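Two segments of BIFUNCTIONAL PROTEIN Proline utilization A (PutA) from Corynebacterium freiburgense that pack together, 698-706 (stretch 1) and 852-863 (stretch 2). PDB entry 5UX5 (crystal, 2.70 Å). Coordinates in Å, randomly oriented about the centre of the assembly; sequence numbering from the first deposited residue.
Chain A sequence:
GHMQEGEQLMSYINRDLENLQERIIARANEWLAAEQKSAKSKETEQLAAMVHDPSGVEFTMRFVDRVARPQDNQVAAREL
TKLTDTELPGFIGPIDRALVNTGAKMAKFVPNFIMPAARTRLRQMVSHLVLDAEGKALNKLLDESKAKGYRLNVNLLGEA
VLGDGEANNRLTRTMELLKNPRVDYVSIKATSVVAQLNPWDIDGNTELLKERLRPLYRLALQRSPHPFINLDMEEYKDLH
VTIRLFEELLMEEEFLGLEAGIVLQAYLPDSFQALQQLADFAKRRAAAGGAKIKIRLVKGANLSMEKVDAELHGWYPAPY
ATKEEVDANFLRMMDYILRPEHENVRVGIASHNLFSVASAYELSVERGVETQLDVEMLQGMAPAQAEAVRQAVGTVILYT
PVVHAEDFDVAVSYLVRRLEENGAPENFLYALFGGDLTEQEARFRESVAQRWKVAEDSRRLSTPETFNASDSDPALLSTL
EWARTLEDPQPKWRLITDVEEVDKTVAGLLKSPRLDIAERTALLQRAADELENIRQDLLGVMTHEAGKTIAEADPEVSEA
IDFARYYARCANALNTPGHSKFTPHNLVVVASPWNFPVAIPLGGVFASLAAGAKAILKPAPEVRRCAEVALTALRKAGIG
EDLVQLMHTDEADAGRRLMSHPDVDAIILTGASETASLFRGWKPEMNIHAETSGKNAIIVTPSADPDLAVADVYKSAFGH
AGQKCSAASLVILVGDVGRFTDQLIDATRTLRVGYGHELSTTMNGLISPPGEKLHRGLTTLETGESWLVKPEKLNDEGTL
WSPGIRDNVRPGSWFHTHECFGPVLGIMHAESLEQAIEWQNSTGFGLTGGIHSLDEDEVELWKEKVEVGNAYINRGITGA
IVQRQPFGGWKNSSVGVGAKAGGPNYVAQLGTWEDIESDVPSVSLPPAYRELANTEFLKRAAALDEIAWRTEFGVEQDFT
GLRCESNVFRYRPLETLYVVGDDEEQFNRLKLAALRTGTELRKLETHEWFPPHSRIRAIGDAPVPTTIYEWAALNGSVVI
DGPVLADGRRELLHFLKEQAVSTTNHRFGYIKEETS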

ATOM      1  N   ILE A 698     -15.007  -1.527   6.181  1.00 34.99           N
ATOM      2  CA  ILE A 698     -14.790  -2.350   4.992  1.00 30.68           C
ATOM      3  C   ILE A 698     -15.864  -3.420   4.974  1.00 36.97           C
ATOM      4  O   ILE A 698     -15.985  -4.200   5.930  1.00 50.46           O
ATOM      5  CB  ILE A 698     -13.385  -2.975   4.955  1.00 31.97           C
ATOM      6  CG1 ILE A 698     -12.318  -1.912   4.762  1.00 32.33           C
ATOM      7  CG2 ILE A 698     -13.262  -4.112   3.914  1.00 27.94           C
ATOM      8  CD1 ILE A 698     -10.931  -2.542   4.768  1.00 43.26           C
ATOM      9  N   ILE A 699     -16.637  -3.465   3.893  1.00 34.80           N
ATOM     10  CA  ILE A 699     -17.644  -4.506   3.701  1.00 37.41           C
ATOM     11  C   ILE A 699     -17.010  -5.727   3.027  1.00 33.95           C
ATOM     12  O   ILE A 699     -16.286  -5.601   2.028  1.00 32.79           O
ATOM     13  CB  ILE A 699     -18.829  -3.976   2.880  1.00 31.60           C
ATOM     14  CG1 ILE A 699     -19.486  -2.793   3.592  1.00 31.82           C
ATOM     15  CG2 ILE A 699     -19.808  -5.083   2.606  1.00 32.95           C
ATOM     16  CD1 ILE A 699     -20.670  -2.230   2.841  1.00 32.30           C
ATOM     17  N   VAL A 700     -17.293  -6.907   3.575  1.00 32.13           N
ATOM     18  CA  VAL A 700     -16.814  -8.185   3.076  1.00 32.25           C
ATOM     19  C   VAL A 700     -18.035  -9.055   2.822  1.00 39.84           C
ATOM     20  O   VAL A 700     -18.737  -9.439   3.765  1.00 43.32           O
ATOM     21  CB  VAL A 700     -15.860  -8.860   4.071  1.00 37.00           C
ATOM     22  CG1 VAL A 700     -15.308 -10.209   3.512  1.00 32.36           C
ATOM     23  CG2 VAL A 700     -14.757  -7.891   4.459  1.00 31.04           C
ATOM     24  N   THR A 701     -18.266  -9.393   1.573  1.00 38.00           N
ATOM     25  CA  THR A 701     -19.380 -10.225   1.149  1.00 44.19           C
ATOM     26  C   THR A 701     -18.887 -11.627   0.846  1.00 42.43           C
ATOM     27  O   THR A 701     -17.706 -11.822   0.559  1.00 40.48           O
ATOM     28  CB  THR A 701     -20.040  -9.626  -0.101  1.00 41.16           C
ATOM     29  OG1 THR A 701     -19.272  -9.968  -1.265  1.00 38.10           O
ATOM     30  CG2 THR A 701     -20.146  -8.118   0.021  1.00 34.25           C
ATOM     31  N   PRO A 702     -19.773 -12.625   0.820  1.00 42.23           N
ATOM     32  CA  PRO A 702     -19.309 -14.002   0.570  1.00 44.00           C
ATOM     33  C   PRO A 702     -18.540 -14.180  -0.727  1.00 45.95           C
ATOM     34  O   PRO A 702     -17.753 -15.132  -0.829  1.00 52.88           O
ATOM     35  CB  PRO A 702     -20.612 -14.815   0.552  1.00 39.32           C
ATOM     36  CG  PRO A 702     -21.540 -14.045   1.371  1.00 39.99           C
ATOM     37  CD  PRO A 702     -21.216 -12.590   1.103  1.00 47.58           C
ATOM     38  N   SER A 703     -18.692 -13.275  -1.699  1.00 39.37           N
ATOM     39  CA  SER A 703     -17.987 -13.356  -2.976  1.00 37.60           C
ATOM     40  C   SER A 703     -16.560 -12.807  -2.914  1.00 35.14           C
ATOM     41  O   SER A 703     -15.951 -12.572  -3.955  1.00 33.53           O
ATOM     42  CB  SER A 703     -18.791 -12.628  -4.056  1.00 40.28           C
ATOM     43  OG  SER A 703     -20.031 -13.275  -4.287  1.00 45.84           O
ATOM     44  N   ALA A 704     -16.032 -12.556  -1.727  1.00 38.91           N
ATOM     45  CA  ALA A 704     -14.706 -11.998  -1.569  1.00 31.48           C
ATOM     46  C   ALA A 704     -13.683 -13.097  -1.436  1.00 33.07           C
ATOM     47  O   ALA A 704     -13.999 -14.235  -1.100  1.00 45.25           O
ATOM     48  CB  ALA A 704     -14.625 -11.105  -0.342  1.00 31.14           C
ATOM     49  N   ASP A 705     -12.453 -12.750  -1.748  1.00 31.37           N
ATOM     50  CA  ASP A 705     -11.320 -13.572  -1.391  1.00 32.58           C
ATOM     51  C   ASP A 705     -11.100 -13.351   0.096  1.00 34.66           C
ATOM     52  O   ASP A 705     -10.645 -12.276   0.509  1.00 35.77           O
ATOM     53  CB  ASP A 705     -10.074 -13.199  -2.198  1.00 31.57           C
ATOM     54  CG  ASP A 705      -8.894 -14.109  -1.903  1.00 39.97           C
ATOM     55  OD1 ASP A 705      -8.668 -14.440  -0.718  1.00 36.23           O
ATOM     56  OD2 ASP A 705      -8.169 -14.471  -2.854  1.00 48.65           O
ATOM     57  N   PRO A 706     -11.404 -14.342   0.926  1.00 34.95           N
ATOM     58  CA  PRO A 706     -11.309 -14.122   2.374  1.00 35.30           C
ATOM     59  C   PRO A 706      -9.920 -13.748   2.827  1.00 32.58           C
ATOM     60  O   PRO A 706      -9.772 -12.918   3.735  1.00 35.38           O
ATOM     61  CB  PRO A 706     -11.775 -15.461   2.956  1.00 32.65           C
ATOM     62  CG  PRO A 706     -11.580 -16.413   1.892  1.00 32.73           C
ATOM     63  CD  PRO A 706     -11.859 -15.699   0.615  1.00 32.09           C
TER
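Stretch 2 (852-863) HSLDEDEVELWK

Stretch 2 begins as an extended segment beside the end of the strand 698-700, then turns into a helix that starts at Glu 856. His 852 pairs with Val 700 in a parallel beta bridge, CA to CA 4.9 Å. His 852 N donates to Ile 699 O at 2.6 Å, and Thr 701 N returns a weak bond of 3.4 Å to His 852 O. The two bonds flank Val 700, as parallel pairing requires. The side chains of Val 700 and His 852 lie on the same face of the sheet, with Val 700 CG2 4.4 Å from His 852 CB.

After the strand, stretch 1 makes a type I turn from Thr 701 to Ala 704, closed by Ala 704 N to Thr 701 O at 2.9 Å. The turn keeps the chain close to stretch 2. Leu 854 N donates to Ser 703 O at 2.9 Å, and Ala 704 CA lies 4.1 Å from Ser 853 CA. The small Ala 704 side chain sits tightly over the backbone, with its CB 3.2 Å from His 852 O.

His 852 has the most area covered by stretch 1. Its chi1 of -110° lies between wells. Ile 698 CG2 approaches the ring edge at 4.5 Å from His 852 CD2, and NE2 is hydrogen-bonded elsewhere in the structure.

The polar centre of the contact is Glu 858 OE1. Glu 858 has chi1 m and chi2 t, and chi3 is -47°. In this conformation OE1 accepts from Thr 701 OG1 at 2.9 Å and from Ser 853 OG at a very short 2.4 Å. Thr 701 is in the p rotamer; its OG1 also accepts a weak bond from Ser 703 N at 3.4 Å. The t rotamer of Ser 853 places OG where it can also accept from Asp 855 N, at 3.1 Å. One carboxylate oxygen thus links the helix to both loops.

Asp 855 is the N-cap of the helix. Its t rotamer allows OD1 to accept from Glu 858 N at 3.0 Å, satisfying a free amide of the first turn. Ser 703, an m rotamer, covers this region, with its CB 3.8 Å from Asp 855 CB.

One turn beyond Glu 858, Trp 862 points toward stretch 1. Its t rotamer lets the indole meet Ile 699, whose m, t conformation extends CD1 to 4.0 Å from Trp 862 CD1. Glu 856, Asp 857, Val 859, Glu 860, Leu 861 and Lys 863 do not touch stretch 1.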

ATOM      1  N   HIS A 852     -14.900  -5.556  -0.216  1.00 36.74           N
ATOM      2  CA  HIS A 852     -14.176  -6.690  -0.750  1.00 34.34           C
ATOM      3  C   HIS A 852     -15.194  -7.618  -1.383  1.00 35.36           C
ATOM      4  O   HIS A 852     -16.013  -8.213  -0.679  1.00 36.50           O
ATOM      5  CB  HIS A 852     -13.370  -7.380   0.340  1.00 28.63           C
ATOM      6  CG  HIS A 852     -11.899  -7.187   0.185  1.00 28.27           C
ATOM      7  ND1 HIS A 852     -11.113  -8.054  -0.551  1.00 33.92           N
ATOM      8  CD2 HIS A 852     -11.074  -6.211   0.634  1.00 26.44           C
ATOM      9  CE1 HIS A 852      -9.859  -7.629  -0.531  1.00 28.06           C
ATOM     10  NE2 HIS A 852      -9.807  -6.513   0.178  1.00 34.77           N
ATOM     11  N   SER A 853     -15.140  -7.734  -2.706  1.00 35.21           N
ATOM     12  CA  SER A 853     -16.034  -8.630  -3.422  1.00 35.45           C
ATOM     13  C   SER A 853     -15.511  -8.827  -4.832  1.00 40.14           C
ATOM     14  O   SER A 853     -15.095  -7.866  -5.479  1.00 39.51           O
ATOM     15  CB  SER A 853     -17.455  -8.085  -3.464  1.00 35.27           C
ATOM     16  OG  SER A 853     -18.232  -8.880  -4.338  1.00 46.93           O
ATOM     17  N   LEU A 854     -15.489 -10.073  -5.296  1.00 43.20           N
ATOM     18  CA  LEU A 854     -15.124 -10.384  -6.675  1.00 38.03           C
ATOM     19  C   LEU A 854     -16.335 -10.422  -7.594  1.00 40.64           C
ATOM     20  O   LEU A 854     -16.194 -10.748  -8.775  1.00 44.64           O
ATOM     21  CB  LEU A 854     -14.368 -11.716  -6.727  1.00 31.54           C
ATOM     22  CG  LEU A 854     -13.017 -11.612  -5.997  1.00 35.50           C
ATOM     23  CD1 LEU A 854     -12.096 -12.813  -6.219  1.00 29.62           C
ATOM     24  CD2 LEU A 854     -12.300 -10.313  -6.415  1.00 28.99           C
ATOM     25  N   ASP A 855     -17.509 -10.090  -7.068  1.00 34.41           N
ATOM     26  CA  ASP A 855     -18.737 -10.047  -7.836  1.00 38.32           C
ATOM     27  C   ASP A 855     -18.905  -8.637  -8.380  1.00 47.33           C
ATOM     28  O   ASP A 855     -18.928  -7.676  -7.604  1.00 48.81           O
ATOM     29  CB  ASP A 855     -19.910 -10.434  -6.943  1.00 47.19           C
ATOM     30  CG  ASP A 855     -21.222 -10.476  -7.695  1.00 53.06           C
ATOM     31  OD1 ASP A 855     -21.827  -9.406  -7.894  1.00 48.82           O
ATOM     32  OD2 ASP A 855     -21.649 -11.592  -8.073  1.00 55.35           O
ATOM     33  N   GLU A 856     -19.025  -8.515  -9.708  1.00 50.68           N
ATOM     34  CA  GLU A 856     -19.013  -7.197 -10.346  1.00 38.56           C
ATOM     35  C   GLU A 856     -20.276  -6.394 -10.026  1.00 42.75           C
ATOM     36  O   GLU A 856     -20.198  -5.179  -9.812  1.00 48.14           O
ATOM     37  CB  GLU A 856     -18.821  -7.351 -11.856  1.00 32.76           C
ATOM     38  N   ASP A 857     -21.442  -7.048  -9.940  1.00 37.20           N
ATOM     39  CA  ASP A 857     -22.674  -6.305  -9.666  1.00 39.16           C
ATOM     40  C   ASP A 857     -22.671  -5.704  -8.273  1.00 41.42           C
ATOM     41  O   ASP A 857     -23.202  -4.605  -8.065  1.00 41.91           O
ATOM     42  CB  ASP A 857     -23.900  -7.194  -9.864  1.00 43.16           C
ATOM     43  CG  ASP A 857     -24.051  -7.636 -11.292  1.00 62.41           C
ATOM     44  OD1 ASP A 857     -23.933  -6.752 -12.172  1.00 69.87           O
ATOM     45  OD2 ASP A 857     -24.266  -8.844 -11.544  1.00 70.15           O
ATOM     46  N   GLU A 858     -22.136  -6.444  -7.298  1.00 45.36           N
ATOM     47  CA  GLU A 858     -22.012  -5.920  -5.945  1.00 37.66           C
ATOM     48  C   GLU A 858     -21.116  -4.701  -5.940  1.00 32.79           C
ATOM     49  O   GLU A 858     -21.414  -3.688  -5.300  1.00 35.25           O
ATOM     50  CB  GLU A 858     -21.440  -6.994  -5.026  1.00 38.70           C
ATOM     51  CG  GLU A 858     -22.253  -8.255  -4.932  1.00 41.49           C
ATOM     52  CD  GLU A 858     -21.752  -9.167  -3.835  1.00 50.61           C
ATOM     53  OE1 GLU A 858     -20.518  -9.377  -3.765  1.00 56.97           O
ATOM     54  OE2 GLU A 858     -22.579  -9.660  -3.033  1.00 49.38           O
ATOM     55  N   VAL A 859     -20.011  -4.782  -6.664  1.00 31.60           N
ATOM     56  CA  VAL A 859     -19.075  -3.678  -6.707  1.00 30.19           C
ATOM     57  C   VAL A 859     -19.719  -2.467  -7.367  1.00 36.88           C
ATOM     58  O   VAL A 859     -19.518  -1.327  -6.938  1.00 36.87           O
ATOM     59  CB  VAL A 859     -17.799  -4.135  -7.429  1.00 29.39           C
ATOM     60  CG1 VAL A 859     -16.900  -2.954  -7.749  1.00 28.14           C
ATOM     61  CG2 VAL A 859     -17.100  -5.170  -6.589  1.00 29.29           C
ATOM     62  N   GLU A 860     -20.525  -2.691  -8.408  1.00 37.40           N
ATOM     63  CA  GLU A 860     -21.100  -1.551  -9.102  1.00 39.93           C
ATOM     64  C   GLU A 860     -22.137  -0.869  -8.223  1.00 36.82           C
ATOM     65  O   GLU A 860     -22.104   0.360  -8.053  1.00 41.25           O
ATOM     66  CB  GLU A 860     -21.673  -1.992 -10.454  1.00 50.13           C
ATOM     67  CG  GLU A 860     -21.303  -1.062 -11.653  1.00 65.00           C
ATOM     68  CD  GLU A 860     -19.778  -0.835 -11.867  1.00 73.17           C
ATOM     69  OE1 GLU A 860     -18.943  -1.752 -11.622  1.00 70.09           O
ATOM     70  OE2 GLU A 860     -19.418   0.289 -12.296  1.00 77.77           O
ATOM     71  N   LEU A 861     -22.985  -1.659  -7.567  1.00 32.86           N
ATOM     72  CA  LEU A 861     -23.910  -1.095  -6.594  1.00 36.19           C
ATOM     73  C   LEU A 861     -23.154  -0.326  -5.513  1.00 38.12           C
ATOM     74  O   LEU A 861     -23.478   0.833  -5.213  1.00 35.83           O
ATOM     75  CB  LEU A 861     -24.759  -2.209  -6.003  1.00 34.89           C
ATOM     76  CG  LEU A 861     -25.784  -1.820  -4.955  1.00 38.85           C
ATOM     77  CD1 LEU A 861     -26.776  -0.840  -5.529  1.00 36.35           C
ATOM     78  CD2 LEU A 861     -26.455  -3.081  -4.434  1.00 37.28           C
ATOM     79  N   TRP A 862     -22.099  -0.935  -4.958  1.00 36.29           N
ATOM     80  CA  TRP A 862     -21.335  -0.271  -3.903  1.00 37.78           C
ATOM     81  C   TRP A 862     -20.707   1.042  -4.400  1.00 38.10           C
ATOM     82  O   TRP A 862     -20.716   2.041  -3.674  1.00 39.22           O
ATOM     83  CB  TRP A 862     -20.264  -1.217  -3.318  1.00 30.08           C
ATOM     84  CG  TRP A 862     -19.593  -0.616  -2.093  1.00 33.36           C
ATOM     85  CD1 TRP A 862     -20.065  -0.629  -0.816  1.00 41.28           C
ATOM     86  CD2 TRP A 862     -18.354   0.096  -2.047  1.00 28.04           C
ATOM     87  NE1 TRP A 862     -19.198   0.021   0.027  1.00 29.14           N
ATOM     88  CE2 TRP A 862     -18.142   0.481  -0.703  1.00 27.95           C
ATOM     89  CE3 TRP A 862     -17.402   0.443  -3.009  1.00 27.05           C
ATOM     90  CZ2 TRP A 862     -17.028   1.197  -0.296  1.00 26.91           C
ATOM     91  CZ3 TRP A 862     -16.295   1.155  -2.603  1.00 26.02           C
ATOM     92  CH2 TRP A 862     -16.116   1.525  -1.253  1.00 30.87           C
ATOM     93  N   LYS A 863     -20.111   1.056  -5.606  1.00 40.68           N
ATOM     94  CA  LYS A 863     -19.522   2.304  -6.112  1.00 39.78           C
ATOM     95  C   LYS A 863     -20.558   3.413  -6.189  1.00 40.68           C
ATOM     96  O   LYS A 863     -20.244   4.584  -5.935  1.00 39.86           O
ATOM     97  CB  LYS A 863     -18.916   2.134  -7.512  1.00 27.50           C
ATOM     98  CG  LYS A 863     -17.631   1.340  -7.596  1.00 42.10           C
ATOM     99  CD  LYS A 863     -16.871   1.604  -8.922  1.00 49.70           C
ATOM    100  CE  LYS A 863     -17.835   1.958 -10.090  1.00 55.75           C
ATOM    101  NZ  LYS A 863     -17.221   2.679 -11.256  1.00 52.48           N
TER